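Local coordinates for putative PAS/PAC sensor protein (Nakamurella multipartita DSM 44233, PDB 6HMJ) that senses blue light through a flavin mononucleotide bound in its light-oxygen-voltage domain and probably couples this signal to RNA binding and the regulation of translation, at residues A[11-15]-A[27-33]; A[88-94]-A[108-114]; A[212-217]-A[309-313]. All blocks are in the same frame, centred on the assembly; numbering follows the deposited sequence.

Interaction 1. Residues A[11-15]-A[27-33]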
loop_
_atom_site.group_PDB
_atom_site.type_symbol
_atom_site.label_atom_id
_atom_site.label_comp_id
_atom_site.label_asym_id
_atom_site.label_seq_id
_atom_site.Cartn_x
_atom_site.Cartn_y
_atom_site.Cartn_z
ATOM N N SER A 11 35.300 -18.261 24.193
ATOM C CA SER A 11 36.115 -19.436 24.489
ATOM C C SER A 11 37.576 -19.001 24.531
ATOM O O SER A 11 38.150 -18.631 23.501
ATOM C CB SER A 11 35.893 -20.534 23.452
ATOM O OG SER A 11 36.625 -21.704 23.779
ATOM N N PHE A 12 38.174 -19.055 25.717
ATOM C CA PHE A 12 39.538 -18.591 25.899
ATOM C C PHE A 12 40.220 -19.433 26.963
ATOM O O PHE A 12 39.569 -20.085 27.784
ATOM C CB PHE A 12 39.571 -17.111 26.298
ATOM C CG PHE A 12 38.954 -16.836 27.639
ATOM C CD1 PHE A 12 37.589 -16.653 27.765
ATOM C CD2 PHE A 12 39.741 -16.759 28.775
ATOM C CE1 PHE A 12 37.023 -16.400 28.997
ATOM C CE2 PHE A 12 39.176 -16.507 30.011
ATOM C CZ PHE A 12 37.819 -16.327 30.121
ATOM N N GLY A 13 41.551 -19.412 26.933
ATOM C CA GLY A 13 42.341 -20.079 27.944
ATOM C C GLY A 13 43.520 -19.211 28.332
ATOM O O GLY A 13 43.892 -18.277 27.620
ATOM N N SER A 14 44.105 -19.538 29.480
ATOM C CA SER A 14 45.154 -18.720 30.067
ATOM C C SER A 14 46.353 -19.582 30.435
ATOM O O SER A 14 46.249 -20.800 30.585
ATOM C CB SER A 14 44.647 -17.985 31.316
ATOM O OG SER A 14 44.136 -18.903 32.271
ATOM N N PHE A 15 47.501 -18.922 30.573
ATOM C CA PHE A 15 48.689 -19.570 31.107
ATOM C C PHE A 15 49.510 -18.546 31.875
ATOM O O PHE A 15 49.357 -17.334 31.697
ATOM C CB PHE A 15 49.545 -20.222 30.007
ATOM C CG PHE A 15 50.156 -19.244 29.030
ATOM C CD1 PHE A 15 51.216 -18.428 29.405
ATOM C CD2 PHE A 15 49.701 -19.173 27.724
ATOM C CE1 PHE A 15 51.784 -17.543 28.510
ATOM C CE2 PHE A 15 50.271 -18.290 26.823
ATOM C CZ PHE A 15 51.313 -17.476 27.217
ATOM N N SER A 27 45.876 -23.508 31.954
ATOM C CA SER A 27 44.597 -23.826 32.561
ATOM C C SER A 27 43.926 -24.987 31.833
ATOM O O SER A 27 44.235 -25.298 30.678
ATOM C CB SER A 27 43.674 -22.610 32.535
ATOM O OG SER A 27 43.172 -22.384 31.228
ATOM N N ASP A 28 42.991 -25.633 32.534
ATOM C CA ASP A 28 42.153 -26.635 31.888
ATOM C C ASP A 28 41.471 -26.050 30.659
ATOM O O ASP A 28 41.327 -26.723 29.632
ATOM C CB ASP A 28 41.106 -27.175 32.864
ATOM C CG ASP A 28 41.727 -27.845 34.072
ATOM O OD1 ASP A 28 42.972 -27.842 34.178
ATOM O OD2 ASP A 28 40.975 -28.456 34.862
ATOM N N GLU A 29 41.041 -24.791 30.749
ATOM C CA GLU A 29 40.365 -24.154 29.627
ATOM C C GLU A 29 41.302 -23.955 28.444
ATOM O O GLU A 29 40.861 -24.016 27.290
ATOM C CB GLU A 29 39.768 -22.825 30.081
ATOM C CG GLU A 29 38.703 -22.984 31.163
ATOM C CD GLU A 29 39.257 -22.875 32.575
ATOM O OE1 GLU A 29 40.310 -22.230 32.763
ATOM O OE2 GLU A 29 38.627 -23.429 33.499
ATOM N N LEU A 30 42.590 -23.715 28.700
ATOM C CA LEU A 30 43.545 -23.603 27.602
ATOM C C LEU A 30 43.674 -24.927 26.861
ATOM O O LEU A 30 43.718 -24.957 25.626
ATOM C CB LEU A 30 44.904 -23.138 28.124
ATOM C CG LEU A 30 46.056 -23.101 27.114
ATOM C CD1 LEU A 30 45.641 -22.446 25.805
ATOM C CD2 LEU A 30 47.252 -22.369 27.704
ATOM N N ALA A 31 43.728 -26.039 27.598
ATOM C CA ALA A 31 43.754 -27.344 26.948
ATOM C C ALA A 31 42.553 -27.524 26.028
ATOM O O ALA A 31 42.694 -27.989 24.890
ATOM C CB ALA A 31 43.791 -28.450 28.003
ATOM N N LEU A 32 41.362 -27.147 26.498
ATOM C CA LEU A 32 40.157 -27.316 25.691
ATOM C C LEU A 32 40.187 -26.434 24.451
ATOM O O LEU A 32 39.809 -26.878 23.361
ATOM C CB LEU A 32 38.916 -27.018 26.531
ATOM C CG LEU A 32 38.571 -28.076 27.583
ATOM C CD1 LEU A 32 37.608 -27.515 28.613
ATOM C CD2 LEU A 32 37.983 -29.313 26.916
ATOM N N VAL A 33 40.626 -25.181 24.594
ATOM C CA VAL A 33 40.714 -24.295 23.437
ATOM C C VAL A 33 41.576 -24.923 22.351
ATOM O O VAL A 33 41.248 -24.857 21.161
ATOM C CB VAL A 33 41.256 -22.916 23.858
ATOM C CG1 VAL A 33 41.646 -22.101 22.634
ATOM C CG2 VAL A 33 40.220 -22.170 24.683
HETATM O O HOH W 1 41.737 -19.886 31.625
#
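Gly13, having no side chain, lets the strand backbone come close to the first turn of helix 28-34, its CA 3.7 Å from Leu30 CA. This is the tight part of the contact. On one side of it Val33 CG2 rests against the Phe12-Gly13 peptide, 3.6 Å from Phe12 C; on the other, Leu30 runs along the Ser14 carbonyl, CD2 3.4 Å from Ser14 O, and brings CD2 to 3.9 Å from Phe15 CB, at the edge of the phenylalanine ring. Leu30 and Phe15 both continue onto Ile110 of the next strand, so this side belongs to the core of the N-terminal PAS domain, where the helix follows the first two strands of the sheet.

The looser side is polar and hydrated. With chi1 at 57°, Ser14 OG sits between its own backbone N and carbonyl carbon and meets a water at 2.7 Å. The same water lies 2.9 Å from Ser27 OG and donates to Glu29 OE1. The other oxygen of that carboxylate, OE2, forms a salt bridge with Arg72 of the second subunit, whose Val75 and Pro73 also pack on Phe12 and Ser14. Strand and helix start are tied directly by Ser27 N, which donates to Ser14 O at 3.1 Å in a nearly straight bond (169°). Ser27 is the N-cap: its OG accepts from Leu30 N at 2.9 Å. One serine thus holds the strand through its backbone N-H and caps the helix through its hydroxyl, while Glu29 carries the linkage on to the dimer partner.

Interaction 2. Residues A[88-94]-A[108-114]; sequences RPAMTTL and GVITDLS
Leu113 lays CD1 beside Met91 CB at 4.0 Å, where the beta hairpin of strands 85-97 and 105-112 ends and the long helix 114-149 begins. The two strands are central and antiparallel in the five-stranded PAS sheet. Met91 with Thr111 and Thr93 with Val109 are hydrogen-bonded pairs between these segments, each with two N-H...O bonds; Thr111 N to Met91 O measures 2.8 Å. On the face carrying these residues, Met91 of the second subunit packs on Thr111 and Leu113, and the Thr93 side chains of both subunits meet. On the other face Thr92 and Ile110 run side by side, with Thr92 OG1 3.7 Å from Ile110 CG1; that hydroxyl is hydrogen-bonded to His78 and Trp60.

Where the helix starts, Leu113 N donates to Pro89 O at 2.7 Å. Asp112, its CG anti to the backbone N (chi1 178°), spreads its carboxylate between two partners. OD2 lies at the edge of the Arg88 guanidinium, in its plane, in a salt bridge whose hydrogen bond, Arg88 NE to Asp112 OD2 at 3.4 Å, is long and weak, while Val33 O and Thr82 OG1 hold the arginine's other nitrogens. With an alanine at Asp112, Ser114 N would probably lose its acceptor and Arg88 NE its charged mate. The other oxygen closes an Asx turn: Ser114 N donates to Asp112 OD1 at 2.8 Å, from above the carboxylate plane.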
loop_
_atom_site.group_PDB
_atom_site.type_symbol
_atom_site.label_atom_id
_atom_site.label_comp_id
_atom_site.label_asym_id
_atom_site.label_seq_id
_atom_site.Cartn_x
_atom_site.Cartn_y
_atom_site.Cartn_z
ATOM N N ARG A 88 41.004 -21.502 13.131
ATOM C CA ARG A 88 40.138 -20.489 13.703
ATOM C C ARG A 88 40.919 -19.206 13.962
ATOM O O ARG A 88 42.112 -19.252 14.277
ATOM C CB ARG A 88 39.526 -20.969 15.023
ATOM C CG ARG A 88 38.644 -22.198 14.902
ATOM C CD ARG A 88 39.347 -23.415 15.467
ATOM N NE ARG A 88 39.542 -23.307 16.911
ATOM C CZ ARG A 88 40.419 -24.025 17.607
ATOM N NH1 ARG A 88 41.195 -24.911 16.995
ATOM N NH2 ARG A 88 40.522 -23.854 18.917
ATOM N N PRO A 89 40.283 -18.043 13.843
ATOM C CA PRO A 89 40.967 -16.799 14.211
ATOM C C PRO A 89 41.115 -16.700 15.719
ATOM O O PRO A 89 40.220 -17.084 16.475
ATOM C CB PRO A 89 40.041 -15.710 13.663
ATOM C CG PRO A 89 38.689 -16.329 13.719
ATOM C CD PRO A 89 38.891 -17.797 13.425
ATOM N N ALA A 90 42.259 -16.180 16.157
ATOM C CA ALA A 90 42.560 -16.132 17.576
ATOM C C ALA A 90 43.411 -14.909 17.881
ATOM O O ALA A 90 43.876 -14.202 16.985
ATOM C CB ALA A 90 43.268 -17.410 18.035
ATOM N N MET A 91 43.610 -14.675 19.177
ATOM C CA MET A 91 44.351 -13.518 19.660
ATOM C C MET A 91 44.899 -13.860 21.037
ATOM O O MET A 91 44.174 -14.404 21.876
ATOM C CB MET A 91 43.447 -12.278 19.720
ATOM C CG MET A 91 44.122 -11.006 20.226
ATOM S SD MET A 91 43.130 -10.081 21.424
ATOM C CE MET A 91 43.012 -11.261 22.769
ATOM N N THR A 92 46.176 -13.562 21.258
ATOM C CA THR A 92 46.816 -13.772 22.548
ATOM C C THR A 92 47.128 -12.421 23.173
ATOM O O THR A 92 47.664 -11.532 22.503
ATOM C CB THR A 92 48.106 -14.585 22.408
ATOM O OG1 THR A 92 47.805 -15.868 21.846
ATOM C CG2 THR A 92 48.774 -14.778 23.764
ATOM N N THR A 93 46.782 -12.273 24.446
ATOM C CA THR A 93 47.149 -11.106 25.234
ATOM C C THR A 93 48.150 -11.531 26.300
ATOM O O THR A 93 47.973 -12.565 26.954
ATOM C CB THR A 93 45.919 -10.470 25.886
ATOM O OG1 THR A 93 44.971 -10.110 24.874
ATOM C CG2 THR A 93 46.306 -9.227 26.673
ATOM N N LEU A 94 49.193 -10.726 26.479
ATOM C CA LEU A 94 50.275 -11.039 27.405
ATOM C C LEU A 94 50.466 -9.863 28.347
ATOM O O LEU A 94 50.697 -8.736 27.896
ATOM C CB LEU A 94 51.573 -11.341 26.650
ATOM C CG LEU A 94 51.511 -12.452 25.600
ATOM C CD1 LEU A 94 52.673 -12.323 24.631
ATOM C CD2 LEU A 94 51.511 -13.827 26.249
ATOM N N GLY A 108 49.319 -15.086 30.090
ATOM C CA GLY A 108 48.827 -15.108 28.727
ATOM C C GLY A 108 47.359 -15.484 28.702
ATOM O O GLY A 108 46.890 -16.262 29.535
ATOM N N VAL A 109 46.632 -14.913 27.747
ATOM C CA VAL A 109 45.227 -15.230 27.528
ATOM C C VAL A 109 45.066 -15.475 26.036
ATOM O O VAL A 109 45.206 -14.544 25.232
ATOM C CB VAL A 109 44.292 -14.109 28.003
ATOM C CG1 VAL A 109 42.842 -14.465 27.703
ATOM C CG2 VAL A 109 44.486 -13.843 29.488
ATOM N N ILE A 110 44.771 -16.715 25.664
ATOM C CA ILE A 110 44.565 -17.093 24.271
ATOM C C ILE A 110 43.065 -17.179 24.040
ATOM O O ILE A 110 42.374 -17.973 24.691
ATOM C CB ILE A 110 45.259 -18.423 23.942
ATOM C CG1 ILE A 110 46.736 -18.350 24.343
ATOM C CG2 ILE A 110 45.112 -18.741 22.458
ATOM C CD1 ILE A 110 47.515 -19.613 24.071
ATOM N N THR A 111 42.561 -16.370 23.111
ATOM C CA THR A 111 41.133 -16.258 22.857
ATOM C C THR A 111 40.825 -16.760 21.455
ATOM O O THR A 111 41.535 -16.427 20.501
ATOM C CB THR A 111 40.655 -14.811 23.013
ATOM O OG1 THR A 111 41.125 -14.279 24.258
ATOM C CG2 THR A 111 39.137 -14.746 22.982
ATOM N N ASP A 112 39.777 -17.571 21.342
ATOM C CA ASP A 112 39.303 -18.062 20.054
ATOM C C ASP A 112 38.233 -17.099 19.553
ATOM O O ASP A 112 37.148 -17.013 20.134
ATOM C CB ASP A 112 38.754 -19.480 20.188
ATOM C CG ASP A 112 38.207 -20.025 18.880
ATOM O OD1 ASP A 112 38.258 -19.311 17.855
ATOM O OD2 ASP A 112 37.717 -21.175 18.877
ATOM N N LEU A 113 38.536 -16.380 18.476
ATOM C CA LEU A 113 37.630 -15.382 17.926
ATOM C C LEU A 113 36.662 -15.973 16.909
ATOM O O LEU A 113 35.973 -15.220 16.216
ATOM C CB LEU A 113 38.431 -14.250 17.278
ATOM C CG LEU A 113 39.413 -13.510 18.191
ATOM C CD1 LEU A 113 40.254 -12.523 17.392
ATOM C CD2 LEU A 113 38.681 -12.799 19.313
ATOM N N SER A 114 36.594 -17.303 16.813
ATOM C CA SER A 114 35.753 -17.936 15.803
ATOM C C SER A 114 34.289 -17.565 16.001
ATOM O O SER A 114 33.586 -17.237 15.038
ATOM C CB SER A 114 35.942 -19.453 15.853
ATOM O OG SER A 114 35.389 -20.079 14.709
#

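Interaction 3. Residues A[212-217]-A[309-313]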
loop_
_atom_site.group_PDB
_atom_site.type_symbol
_atom_site.label_atom_id
_atom_site.label_comp_id
_atom_site.label_asym_id
_atom_site.label_seq_id
_atom_site.Cartn_x
_atom_site.Cartn_y
_atom_site.Cartn_z
ATOM N N GLY A 212 -9.282 12.787 -27.070
ATOM C CA GLY A 212 -10.475 11.954 -27.067
ATOM C C GLY A 212 -10.761 11.380 -28.438
ATOM O O GLY A 212 -9.845 11.015 -29.182
ATOM N N TRP A 213 -12.043 11.309 -28.782
ATOM C CA TRP A 213 -12.460 10.697 -30.040
ATOM C C TRP A 213 -13.942 10.985 -30.272
ATOM O O TRP A 213 -14.629 11.566 -29.425
ATOM C CB TRP A 213 -12.191 9.189 -30.038
ATOM C CG TRP A 213 -12.491 8.512 -28.729
ATOM C CD1 TRP A 213 -11.589 8.122 -27.784
ATOM C CD2 TRP A 213 -13.784 8.147 -28.222
ATOM N NE1 TRP A 213 -12.236 7.536 -26.722
ATOM C CE2 TRP A 213 -13.584 7.540 -26.966
ATOM C CE3 TRP A 213 -15.089 8.275 -28.708
ATOM C CZ2 TRP A 213 -14.637 7.062 -26.190
ATOM C CZ3 TRP A 213 -16.137 7.797 -27.932
ATOM C CH2 TRP A 213 -15.903 7.200 -26.688
ATOM N N THR A 214 -14.423 10.566 -31.442
ATOM C CA THR A 214 -15.828 10.645 -31.822
ATOM C C THR A 214 -16.133 9.421 -32.675
ATOM O O THR A 214 -15.401 9.139 -33.628
ATOM C CB THR A 214 -16.131 11.932 -32.604
ATOM O OG1 THR A 214 -15.905 13.077 -31.771
ATOM C CG2 THR A 214 -17.571 11.946 -33.092
ATOM N N VAL A 215 -17.197 8.698 -32.335
ATOM C CA VAL A 215 -17.539 7.457 -33.031
ATOM C C VAL A 215 -19.035 7.413 -33.289
ATOM O O VAL A 215 -19.825 8.067 -32.594
ATOM C CB VAL A 215 -17.115 6.212 -32.227
ATOM C CG1 VAL A 215 -15.623 6.238 -31.952
ATOM C CG2 VAL A 215 -17.907 6.123 -30.927
ATOM N N PRO A 216 -19.455 6.632 -34.277
ATOM C CA PRO A 216 -20.884 6.486 -34.576
ATOM C C PRO A 216 -21.542 5.542 -33.574
ATOM O O PRO A 216 -20.896 4.988 -32.685
ATOM C CB PRO A 216 -20.887 5.914 -35.993
ATOM C CG PRO A 216 -19.627 5.140 -36.080
ATOM C CD PRO A 216 -18.619 5.873 -35.228
ATOM N N VAL A 217 -22.849 5.360 -33.735
ATOM C CA VAL A 217 -23.644 4.519 -32.848
ATOM C C VAL A 217 -24.071 3.277 -33.616
ATOM O O VAL A 217 -24.609 3.377 -34.725
ATOM C CB VAL A 217 -24.867 5.278 -32.304
ATOM C CG1 VAL A 217 -25.774 4.341 -31.524
ATOM C CG2 VAL A 217 -24.422 6.441 -31.438
ATOM N N ALA A 309 -25.837 9.972 -35.474
ATOM C CA ALA A 309 -25.773 9.693 -34.045
ATOM C C ALA A 309 -24.350 9.261 -33.717
ATOM O O ALA A 309 -23.827 8.321 -34.326
ATOM C CB ALA A 309 -26.772 8.608 -33.650
ATOM N N VAL A 310 -23.718 9.952 -32.767
ATOM C CA VAL A 310 -22.329 9.693 -32.420
ATOM C C VAL A 310 -22.147 9.813 -30.914
ATOM O O VAL A 310 -22.912 10.487 -30.221
ATOM C CB VAL A 310 -21.353 10.662 -33.131
ATOM C CG1 VAL A 310 -21.510 10.571 -34.638
ATOM C CG2 VAL A 310 -21.574 12.093 -32.646
ATOM N N THR A 311 -21.113 9.142 -30.418
ATOM C CA THR A 311 -20.655 9.291 -29.045
ATOM C C THR A 311 -19.271 9.924 -29.076
ATOM O O THR A 311 -18.411 9.503 -29.856
ATOM C CB THR A 311 -20.607 7.945 -28.322
ATOM O OG1 THR A 311 -21.917 7.363 -28.304
ATOM C CG2 THR A 311 -20.117 8.129 -26.890
ATOM N N THR A 312 -19.062 10.933 -28.237
ATOM C CA THR A 312 -17.817 11.686 -28.229
ATOM C C THR A 312 -17.227 11.683 -26.830
ATOM O O THR A 312 -17.932 11.951 -25.853
ATOM C CB THR A 312 -18.040 13.126 -28.700
ATOM O OG1 THR A 312 -18.244 13.136 -30.119
ATOM C CG2 THR A 312 -16.847 14.010 -28.352
ATOM N N LEU A 313 -15.937 11.375 -26.740
ATOM C CA LEU A 313 -15.163 11.566 -25.521
ATOM C C LEU A 313 -14.305 12.810 -25.703
ATOM O O LEU A 313 -13.620 12.953 -26.721
ATOM C CB LEU A 313 -14.290 10.346 -25.226
ATOM C CG LEU A 313 -13.428 10.420 -23.965
ATOM C CD1 LEU A 313 -14.302 10.533 -22.721
ATOM C CD2 LEU A 313 -12.503 9.213 -23.868
#
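Trp213 bends back over Leu313, its hydrogen-bonded partner on the adjacent antiparallel strand. From CB, chi1 of 40° sets CG between the backbone N and the carbonyl carbon, which turns the indole across the neighbouring strand. CD1 comes within 4.2 Å of Leu313 CD2, and NE1 is nearer to that methyl, at 3.3 Å. CE2 and CZ2 lie against Leu313 CB, which sits over one face of the six-membered ring in a CH-pi contact, 3.5 Å from the centroid and 19° off the normal. At the far edge CZ3 points to Thr311 O, 3.4 Å away and near the ring plane, and lies 4.1 Å from Thr311 CG2. The indole therefore spans Leu313 and Thr311, two residues apart in sequence, which share a face.

Beneath it the strands are zipped by paired backbone bonds, Trp213 with Leu313 and Val215 with Thr311; Thr311 N reaches Val215 O at 2.7 Å. On the reverse face the hydroxyls of Thr214 and Thr312 share a hydrogen bond, OG1 to OG1 2.9 Å, and Thr214 CG2 packs on Val310. At the loose end Val217, poorly ordered, touches Ala309.

Strand 213-216 is, within this chain, an outermost strand of the sheet of the light-oxygen-voltage domain, which has the PAS fold, beside strand 310-317. Helix 294-305 covers the threonine pair through Ile300, on the side where the side chain of Thr312 is about 6 Å from the bound flavin mononucleotide; on the other face Glu327 of strand 323-334 touches Trp213 and Thr311, and His329 touches Thr311 and Val217.

Overall arrangement
Interactions 1 and 2 share one PAS sheet, in which strands 11-18 and 105-112 are neighbours: Gly13 O meets Ile110 N, and Val33 O at the helix meets Arg88 NH2. Interaction 2 is a buried strand pair in the middle of that sheet; interaction 1, partly buried, packs a helix onto the next strand and has a water on its polar side. Both touch the second subunit. Interaction 3 stands apart, its centre about 90 Å from that of interaction 1 and 84 Å from that of interaction 2, in the flavin-binding domain. It is again an antiparallel pair, but at a sheet edge, where an indole and a threonine pair replace the salt bridge and Asx turn of interaction 2.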